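Local coordinates for GTPase-activating protein skywalker (Drosophila melanogaster, PDB 5HJQ), which acts as a GTPase-activating protein for Rab35 in synaptic vesicle protein turnover and binds phosphoinositides through its TBC domain, the part present here, at residues R80-T83 and E84-L88; H206-E210 and E211-I215; F228-T232 and K233-E237; T242-Q245 and I246-H250. All blocks are in the same frame, centred on the assembly; numbering follows the deposited sequence.

Interaction 1: R80-T83 and E84-L88; sequences RSYT and EIQQL
Glu84 reaches back over the start of its helix to Arg80 and Ser81, splitting its carboxylate between them. OE1 makes a salt bridge with Arg80 NE at 3.0 Å, the guanidinium and carboxylate planes 8° apart although the side chains cross at about a right angle. OE2 accepts from Ser81 OG at 3.1 Å, on the anti side and somewhat out of the carboxylate plane, and more weakly from Ser81 N at 3.2 Å, where the N-H...O angle is 126°. Glu84 has CG anti to its own carbonyl carbon (chi1 -66°) and an extended chain beyond, which brings the carboxylate back to both residues. Ser81 is the N-cap residue of helix 82-91, and OE2 meets both its N and OG. Ile85 N makes a weak bond to Ser81 O, CD1 of Ile85 lying 3.6 Å from the same oxygen, and its side chain packs on Val97, Trp106 and Met119. Gln86 N bonds to Tyr82 O at 2.9 Å, while its amide approaches the Tyr82 ring obliquely, Gln86 OE1 4.0 Å from Tyr82 CE2. Gln87 N donates to Thr83 O. Leu88 CD1 comes 4.1 Å from Arg80 NH2 and packs on Val97 and Ile100 of helix 94-103, which carries the phosphoinositide-binding Lys98 and Arg102.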
# COMPACT_ATOMS: atom_id res chain seq x y z
N ARG A 80 -21.45 -8.27 3.16
CA ARG A 80 -21.07 -9.06 4.33
C ARG A 80 -20.80 -8.14 5.52
O ARG A 80 -20.59 -6.94 5.35
CB ARG A 80 -19.84 -9.92 4.02
CG ARG A 80 -20.12 -11.10 3.11
CD ARG A 80 -21.18 -12.01 3.69
NE ARG A 80 -20.63 -13.28 4.16
CZ ARG A 80 -20.44 -14.35 3.39
NH1 ARG A 80 -20.76 -14.31 2.10
NH2 ARG A 80 -19.93 -15.46 3.91
N SER A 81 -20.81 -8.71 6.73
CA SER A 81 -20.63 -7.91 7.94
C SER A 81 -19.38 -8.34 8.71
O SER A 81 -18.84 -9.42 8.48
CB SER A 81 -21.86 -8.01 8.84
OG SER A 81 -21.85 -9.21 9.59
N TYR A 82 -18.95 -7.50 9.65
CA TYR A 82 -17.76 -7.76 10.44
C TYR A 82 -17.82 -9.06 11.22
O TYR A 82 -16.90 -9.87 11.17
CB TYR A 82 -17.49 -6.61 11.41
CG TYR A 82 -16.45 -6.96 12.45
CD1 TYR A 82 -15.12 -7.09 12.10
CD2 TYR A 82 -16.81 -7.17 13.78
CE1 TYR A 82 -14.16 -7.42 13.04
CE2 TYR A 82 -15.86 -7.50 14.73
CZ TYR A 82 -14.53 -7.63 14.35
OH TYR A 82 -13.58 -7.95 15.29
N THR A 83 -18.92 -9.26 11.95
CA THR A 83 -19.05 -10.41 12.83
C THR A 83 -19.08 -11.72 12.05
O THR A 83 -18.57 -12.74 12.52
CB THR A 83 -20.33 -10.31 13.70
OG1 THR A 83 -21.49 -10.37 12.86
CG2 THR A 83 -20.33 -9.01 14.48
N GLU A 84 -19.66 -11.68 10.85
CA GLU A 84 -19.65 -12.84 9.96
C GLU A 84 -18.22 -13.28 9.67
O GLU A 84 -17.87 -14.45 9.83
CB GLU A 84 -20.37 -12.52 8.65
CG GLU A 84 -21.86 -12.26 8.77
CD GLU A 84 -22.50 -11.95 7.43
OE1 GLU A 84 -22.43 -12.80 6.52
OE2 GLU A 84 -23.08 -10.85 7.29
N ILE A 85 -17.41 -12.32 9.24
CA ILE A 85 -16.02 -12.58 8.87
C ILE A 85 -15.17 -13.01 10.07
O ILE A 85 -14.33 -13.91 9.95
CB ILE A 85 -15.39 -11.33 8.22
CG1 ILE A 85 -16.13 -10.99 6.93
CG2 ILE A 85 -13.91 -11.55 7.94
CD1 ILE A 85 -15.85 -9.60 6.40
N GLN A 86 -15.40 -12.39 11.23
CA GLN A 86 -14.68 -12.75 12.44
C GLN A 86 -14.92 -14.21 12.82
O GLN A 86 -14.02 -14.90 13.29
CB GLN A 86 -15.08 -11.84 13.61
CG GLN A 86 -14.28 -12.08 14.87
CD GLN A 86 -15.00 -11.63 16.13
OE1 GLN A 86 -16.17 -11.24 16.07
NE2 GLN A 86 -14.32 -11.69 17.26
N GLN A 87 -16.15 -14.66 12.61
CA GLN A 87 -16.51 -16.06 12.84
C GLN A 87 -15.70 -16.97 11.93
O GLN A 87 -15.01 -17.87 12.39
CB GLN A 87 -18.00 -16.28 12.62
CG GLN A 87 -18.42 -17.74 12.60
CD GLN A 87 -19.86 -17.93 12.18
OE1 GLN A 87 -20.60 -18.69 12.79
NE2 GLN A 87 -20.26 -17.23 11.12
N LEU A 88 -15.79 -16.70 10.63
CA LEU A 88 -15.05 -17.45 9.62
C LEU A 88 -13.56 -17.46 9.94
O LEU A 88 -12.88 -18.47 9.74
CB LEU A 88 -15.27 -16.85 8.23
CG LEU A 88 -16.71 -16.76 7.72
CD1 LEU A 88 -16.76 -15.94 6.45
CD2 LEU A 88 -17.30 -18.14 7.48

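Interaction 2: H206-E210 and E211-I215; sequences HFMSE and EEAYI
A capping box opens helix 210-221 of the Rab-GAP TBC domain, formed by Ser209 at the N-cap and Glu212 three residues on. Its two reciprocal bonds are both long and weak: Glu212 N gives to Ser209 OG at 3.4 Å, and Ser209 N gives to Glu212 OE1, also at 3.4 Å but almost straight, with an N-H...O angle of 170°. A shorter link ties the two side chains directly, Ser209 OG donating to Glu212 OE1 at 3.0 Å from the anti side of the carboxylate, 25° out of its plane. Ser209 chi1 of 64° sets OG between its backbone N and carbonyl carbon, from where it can face both the Glu212 amide and the carboxylate. Behind the box the regular helix bonds begin, Ala213 N to Ser209 O at 2.9 Å and Tyr214 N to Glu210 O at 3.1 Å.

Met208 comes in from the loop and lays its sulfur against this turn: SD is 3.3 Å from Ala213 N and 3.7 Å from Glu212 CB, and CG is 4.1 Å from Ala213 CB. The same side chain touches Trp117 and Pro118 of helix 113-122. Glu210 carries its carboxylate away from the box to Tyr135 OH and to a salt bridge with Arg179, both through OE2.

Chemically, one carboxylate oxygen, OE1, takes a weak bond from Ser209 N and a shorter one from Ser209 OG. Its negative charge at the helix start would probably be favoured by the helix dipole, while Ser209 OG both gives and accepts.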
# COMPACT_ATOMS: atom_id res chain seq x y z
N HIS A 206 -7.58 6.78 9.14
CA HIS A 206 -8.84 7.26 8.57
C HIS A 206 -10.05 6.48 9.10
O HIS A 206 -11.19 6.87 8.85
CB HIS A 206 -8.81 7.19 7.04
CG HIS A 206 -8.04 8.29 6.39
ND1 HIS A 206 -6.66 8.37 6.43
CD2 HIS A 206 -8.45 9.37 5.69
CE1 HIS A 206 -6.26 9.44 5.78
NE2 HIS A 206 -7.33 10.07 5.32
N PHE A 207 -9.80 5.39 9.81
CA PHE A 207 -10.89 4.50 10.20
C PHE A 207 -10.80 3.99 11.64
O PHE A 207 -11.75 3.39 12.14
CB PHE A 207 -10.93 3.30 9.25
CG PHE A 207 -11.06 3.68 7.81
CD1 PHE A 207 -12.29 4.05 7.29
CD2 PHE A 207 -9.96 3.67 6.97
CE1 PHE A 207 -12.42 4.41 5.96
CE2 PHE A 207 -10.08 4.03 5.64
CZ PHE A 207 -11.31 4.39 5.13
N MET A 208 -9.67 4.22 12.29
CA MET A 208 -9.50 3.77 13.67
C MET A 208 -8.76 4.79 14.53
O MET A 208 -8.39 5.87 14.05
CB MET A 208 -8.77 2.42 13.71
CG MET A 208 -7.30 2.51 13.29
SD MET A 208 -6.56 0.88 13.08
CE MET A 208 -7.43 0.31 11.62
N SER A 209 -8.54 4.45 15.79
CA SER A 209 -7.85 5.35 16.71
C SER A 209 -6.34 5.27 16.53
O SER A 209 -5.84 4.39 15.84
CB SER A 209 -8.22 5.03 18.16
OG SER A 209 -7.77 3.74 18.52
N GLU A 210 -5.63 6.20 17.16
CA GLU A 210 -4.18 6.26 17.10
C GLU A 210 -3.53 4.98 17.60
O GLU A 210 -2.61 4.45 16.96
CB GLU A 210 -3.67 7.45 17.92
CG GLU A 210 -2.19 7.39 18.25
CD GLU A 210 -1.66 8.72 18.76
OE1 GLU A 210 -2.46 9.68 18.85
OE2 GLU A 210 -0.45 8.80 19.07
N GLU A 211 -4.00 4.48 18.74
CA GLU A 211 -3.43 3.28 19.34
C GLU A 211 -3.73 2.04 18.50
O GLU A 211 -2.88 1.16 18.37
CB GLU A 211 -3.95 3.08 20.76
CG GLU A 211 -3.35 1.86 21.44
CD GLU A 211 -3.76 1.74 22.89
OE1 GLU A 211 -4.75 2.40 23.29
OE2 GLU A 211 -3.11 0.97 23.63
N GLU A 212 -4.93 1.97 17.94
CA GLU A 212 -5.30 0.84 17.09
C GLU A 212 -4.46 0.81 15.81
O GLU A 212 -4.03 -0.25 15.36
CB GLU A 212 -6.78 0.88 16.74
CG GLU A 212 -7.66 0.24 17.79
CD GLU A 212 -9.14 0.46 17.54
OE1 GLU A 212 -9.54 1.62 17.29
OE2 GLU A 212 -9.91 -0.53 17.58
N ALA A 213 -4.25 1.99 15.22
CA ALA A 213 -3.39 2.12 14.05
C ALA A 213 -2.00 1.59 14.34
O ALA A 213 -1.44 0.84 13.55
CB ALA A 213 -3.32 3.58 13.61
N TYR A 214 -1.46 1.96 15.50
CA TYR A 214 -0.16 1.47 15.92
C TYR A 214 -0.11 -0.05 15.98
O TYR A 214 0.81 -0.67 15.43
CB TYR A 214 0.23 2.03 17.29
CG TYR A 214 1.36 1.25 17.92
CD1 TYR A 214 2.67 1.46 17.50
CD2 TYR A 214 1.13 0.31 18.91
CE1 TYR A 214 3.72 0.75 18.06
CE2 TYR A 214 2.17 -0.41 19.47
CZ TYR A 214 3.47 -0.18 19.04
OH TYR A 214 4.52 -0.88 19.58
N ILE A 215 -1.09 -0.64 16.65
CA ILE A 215 -1.13 -2.08 16.85
C ILE A 215 -1.25 -2.83 15.52
O ILE A 215 -0.69 -3.91 15.35
CB ILE A 215 -2.29 -2.48 17.79
CG1 ILE A 215 -2.11 -1.84 19.16
CG2 ILE A 215 -2.35 -3.99 17.94
CD1 ILE A 215 -3.26 -2.11 20.13

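Interaction 3: F228-T232 and K233-E237; sequences FINQT and KLQHE
With CG anti to its own carbonyl carbon (chi1 -65°) and the chain extended beyond, Gln235 swings its amide back to Gln231 and Thr232, while Thr232 OG1 stands between its backbone N and carbonyl carbon, placed where the Gln235 N-H can reach it. This is the N-cap of helix 233-250, a helix of the Rab-GAP TBC domain, with Thr232 as the capping residue. Gln235 N donates to Thr232 OG1 at 3.1 Å with an N-H...O angle of 170°, and His236 N to Thr232 O at 2.9 Å is an i to i+4 bond of the first turn. OE1 of the Gln235 amide in turn accepts from Gln231 N at 3.2 Å, with the donor standing 56° above the carbonyl plane and not on a lone pair. Asn230 lies against the Gln235 side chain, the two amides nearly perpendicular; its OD1 is held by Thr239 OG1, one turn beyond. Gln231 NE2 reaches Val221 O, joining the loop to the end of helix 210-221. An alanine in place of Gln235 would probably leave Gln231 N without this acceptor and open a gap beside Thr232 and Asn230. Over the methyl of Thr232, Gln235 NE2 sits 3.5 Å from CG2, and a water 2.5 Å from Thr232 OG1 accepts a weak bond from the same NE2.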
# COMPACT_ATOMS: atom_id res chain seq x y z
N PHE A 228 4.61 -7.40 4.38
CA PHE A 228 3.71 -6.27 4.21
C PHE A 228 4.49 -4.99 3.92
O PHE A 228 4.27 -4.32 2.92
CB PHE A 228 2.85 -6.07 5.47
CG PHE A 228 1.91 -7.21 5.74
CD1 PHE A 228 2.33 -8.30 6.48
CD2 PHE A 228 0.62 -7.18 5.26
CE1 PHE A 228 1.46 -9.35 6.73
CE2 PHE A 228 -0.25 -8.23 5.50
CZ PHE A 228 0.17 -9.32 6.24
N ILE A 229 5.41 -4.67 4.83
CA ILE A 229 6.13 -3.41 4.77
C ILE A 229 7.65 -3.64 4.79
O ILE A 229 8.19 -4.18 5.76
CB ILE A 229 5.73 -2.50 5.95
CG1 ILE A 229 4.27 -2.07 5.83
CG2 ILE A 229 6.61 -1.28 6.01
CD1 ILE A 229 3.73 -1.41 7.09
N ASN A 230 8.33 -3.25 3.72
CA ASN A 230 9.77 -3.42 3.64
C ASN A 230 10.48 -2.43 4.56
O ASN A 230 10.10 -1.26 4.64
CB ASN A 230 10.26 -3.25 2.20
CG ASN A 230 9.83 -4.41 1.32
OD1 ASN A 230 9.48 -4.22 0.15
ND2 ASN A 230 9.83 -5.61 1.88
N GLN A 231 11.51 -2.91 5.25
CA GLN A 231 12.10 -2.15 6.35
C GLN A 231 13.56 -1.74 6.14
O GLN A 231 14.05 -0.83 6.81
CB GLN A 231 11.97 -2.97 7.64
CG GLN A 231 10.52 -3.17 8.06
CD GLN A 231 10.35 -4.30 9.05
OE1 GLN A 231 11.20 -4.52 9.92
NE2 GLN A 231 9.26 -5.04 8.92
N THR A 232 14.25 -2.40 5.22
CA THR A 232 15.61 -2.01 4.87
C THR A 232 15.69 -1.61 3.40
O THR A 232 14.80 -1.94 2.61
CB THR A 232 16.63 -3.13 5.14
OG1 THR A 232 16.47 -4.18 4.18
CG2 THR A 232 16.46 -3.70 6.54
N LYS A 233 16.74 -0.89 3.04
CA LYS A 233 16.92 -0.44 1.67
C LYS A 233 17.21 -1.63 0.76
O LYS A 233 16.85 -1.61 -0.42
CB LYS A 233 18.04 0.59 1.59
CG LYS A 233 18.24 1.23 0.23
CD LYS A 233 18.61 2.71 0.36
CE LYS A 233 19.36 3.00 1.65
NZ LYS A 233 19.34 4.44 2.02
N LEU A 234 17.82 -2.66 1.32
CA LEU A 234 18.08 -3.89 0.58
C LEU A 234 16.77 -4.57 0.21
O LEU A 234 16.56 -4.94 -0.95
CB LEU A 234 18.96 -4.84 1.39
CG LEU A 234 19.33 -6.16 0.70
CD1 LEU A 234 19.96 -5.90 -0.65
CD2 LEU A 234 20.26 -6.98 1.58
N GLN A 235 15.89 -4.74 1.19
CA GLN A 235 14.57 -5.30 0.95
C GLN A 235 13.80 -4.47 -0.06
O GLN A 235 13.12 -5.00 -0.93
CB GLN A 235 13.77 -5.40 2.25
CG GLN A 235 14.34 -6.37 3.27
CD GLN A 235 13.69 -6.21 4.64
OE1 GLN A 235 12.50 -5.90 4.74
NE2 GLN A 235 14.47 -6.40 5.69
N HIS A 236 13.92 -3.15 0.07
CA HIS A 236 13.23 -2.23 -0.83
C HIS A 236 13.62 -2.48 -2.28
O HIS A 236 12.78 -2.42 -3.18
CB HIS A 236 13.54 -0.78 -0.46
CG HIS A 236 13.02 0.22 -1.44
ND1 HIS A 236 11.68 0.50 -1.56
CD2 HIS A 236 13.65 0.99 -2.35
CE1 HIS A 236 11.50 1.41 -2.50
NE2 HIS A 236 12.69 1.73 -3.00
N GLU A 237 14.90 -2.77 -2.51
CA GLU A 237 15.39 -2.87 -3.87
C GLU A 237 15.23 -4.27 -4.45
O GLU A 237 15.06 -4.43 -5.66
CB GLU A 237 16.85 -2.42 -3.95
CG GLU A 237 17.88 -3.52 -4.11
CD GLU A 237 19.24 -2.96 -4.51
OE1 GLU A 237 19.44 -1.73 -4.37
OE2 GLU A 237 20.10 -3.74 -4.98
O HOH W 1 17.67 -6.28 4.76

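Interaction 4: T242-Q245 and I246-H250; sequences TVMQ and IAKKH
Ile246 and Thr242 lie side by side one helical turn apart and point the same way, with Ile246 CD1 3.9 Å from Thr242 CG2. Thr242 CG2 stands anti to the backbone N and Ile246 CG1 anti to the carbonyl carbon (chi1 -62°), which brings the methyl ends together and sets CG1 3.3 Å from Thr242 O. A second pair repeats the pattern: Lys248 CE runs alongside Met244, 4.0 Å from CG and 4.2 Å from SD, touching with its aliphatic part. Behind both pairs stand i to i+4 backbone bonds, Ile246 N to Thr242 O, Ala247 N to Val243 O and Lys248 N to Met244 O, each 2.9 Å. Thr242 OG1 is turned to Val238 O on the preceding turn. An alanine at Ile246 would probably open a gap between this helix and Leu307 and leave the Thr242 methyl without its apolar neighbour. Further out, Val243 and Ile246 pack on Tyr303, and Ile246 and Ala247 on Leu307, of helix 300-317; Met244 meets Glu268 and Phe271 of helix 268-271, the latter also touched by Val243 and Ala247, and Ile246 touches Ile365 and Leu360 of the phosphoinositide pocket.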
# COMPACT_ATOMS: atom_id res chain seq x y z
N THR A 242 12.00 -7.54 -8.05
CA THR A 242 11.05 -8.63 -8.20
C THR A 242 9.87 -8.21 -9.07
O THR A 242 9.53 -8.89 -10.03
CB THR A 242 10.52 -9.10 -6.83
OG1 THR A 242 11.60 -9.66 -6.07
CG2 THR A 242 9.44 -10.15 -7.02
N VAL A 243 9.27 -7.07 -8.72
CA VAL A 243 8.18 -6.49 -9.50
C VAL A 243 8.59 -6.26 -10.96
O VAL A 243 7.78 -6.45 -11.87
CB VAL A 243 7.71 -5.17 -8.87
CG1 VAL A 243 6.69 -4.48 -9.76
CG2 VAL A 243 7.14 -5.41 -7.48
N MET A 244 9.84 -5.86 -11.18
CA MET A 244 10.35 -5.68 -12.53
C MET A 244 10.37 -6.99 -13.29
O MET A 244 9.92 -7.07 -14.44
CB MET A 244 11.76 -5.08 -12.52
CG MET A 244 12.55 -5.37 -13.79
SD MET A 244 14.02 -4.34 -13.95
CE MET A 244 13.24 -2.75 -14.12
N GLN A 245 10.90 -8.03 -12.65
CA GLN A 245 10.97 -9.36 -13.24
C GLN A 245 9.59 -9.89 -13.59
O GLN A 245 9.39 -10.47 -14.66
CB GLN A 245 11.69 -10.31 -12.28
CG GLN A 245 11.33 -11.78 -12.47
CD GLN A 245 11.39 -12.55 -11.16
OE1 GLN A 245 12.23 -12.29 -10.31
NE2 GLN A 245 10.48 -13.52 -11.00
N ILE A 246 8.63 -9.69 -12.69
CA ILE A 246 7.26 -10.15 -12.91
C ILE A 246 6.61 -9.39 -14.06
O ILE A 246 5.91 -9.97 -14.90
CB ILE A 246 6.40 -9.98 -11.64
CG1 ILE A 246 6.96 -10.83 -10.50
CG2 ILE A 246 4.95 -10.35 -11.92
CD1 ILE A 246 6.25 -10.62 -9.18
N ALA A 247 6.86 -8.09 -14.11
CA ALA A 247 6.28 -7.24 -15.14
C ALA A 247 6.88 -7.53 -16.52
O ALA A 247 6.20 -7.37 -17.53
CB ALA A 247 6.49 -5.79 -14.78
N LYS A 248 8.13 -7.96 -16.55
CA LYS A 248 8.78 -8.30 -17.82
C LYS A 248 8.07 -9.44 -18.54
O LYS A 248 8.10 -9.52 -19.77
CB LYS A 248 10.25 -8.65 -17.60
CG LYS A 248 11.20 -7.45 -17.62
CD LYS A 248 12.62 -7.88 -17.29
CE LYS A 248 13.60 -6.71 -17.37
NZ LYS A 248 13.97 -6.36 -18.78
N LYS A 249 7.42 -10.32 -17.79
CA LYS A 249 6.70 -11.43 -18.40
C LYS A 249 5.18 -11.21 -18.45
O LYS A 249 4.56 -11.40 -19.50
CB LYS A 249 7.01 -12.74 -17.67
CG LYS A 249 8.41 -13.28 -17.95
CD LYS A 249 8.39 -14.77 -18.30
CE LYS A 249 9.79 -15.35 -18.38
NZ LYS A 249 10.62 -14.72 -19.45
N HIS A 250 4.59 -10.79 -17.33
CA HIS A 250 3.13 -10.66 -17.26
C HIS A 250 2.57 -9.40 -17.91
O HIS A 250 1.40 -9.36 -18.29
CB HIS A 250 2.66 -10.74 -15.80
CG HIS A 250 2.46 -12.14 -15.31
ND1 HIS A 250 1.28 -12.83 -15.51
CD2 HIS A 250 3.28 -12.97 -14.63
CE1 HIS A 250 1.39 -14.03 -14.97
NE2 HIS A 250 2.59 -14.14 -14.43

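In the fold
Along the chain the four contacts come in series, all local turns of an all-helical chain. Interaction 1 opens helix 82-91, interaction 2 opens helix 210-221, and interactions 3 and 4 share helix 233-250, at its start and its C-terminal half. Centres of interactions 3 and 4 are 18 Å apart, those of 1 and 2 about 20 Å, and those of 1 and 4 about 35 Å; none of the four touch. Interactions 2 and 4 lie on opposite sides of the chain's centre, and interactions 2, 3 and 4 all belong to the Rab-GAP TBC domain. Interaction 4 comes nearest the phosphoinositide pocket, whereas interaction 2 lies away from it.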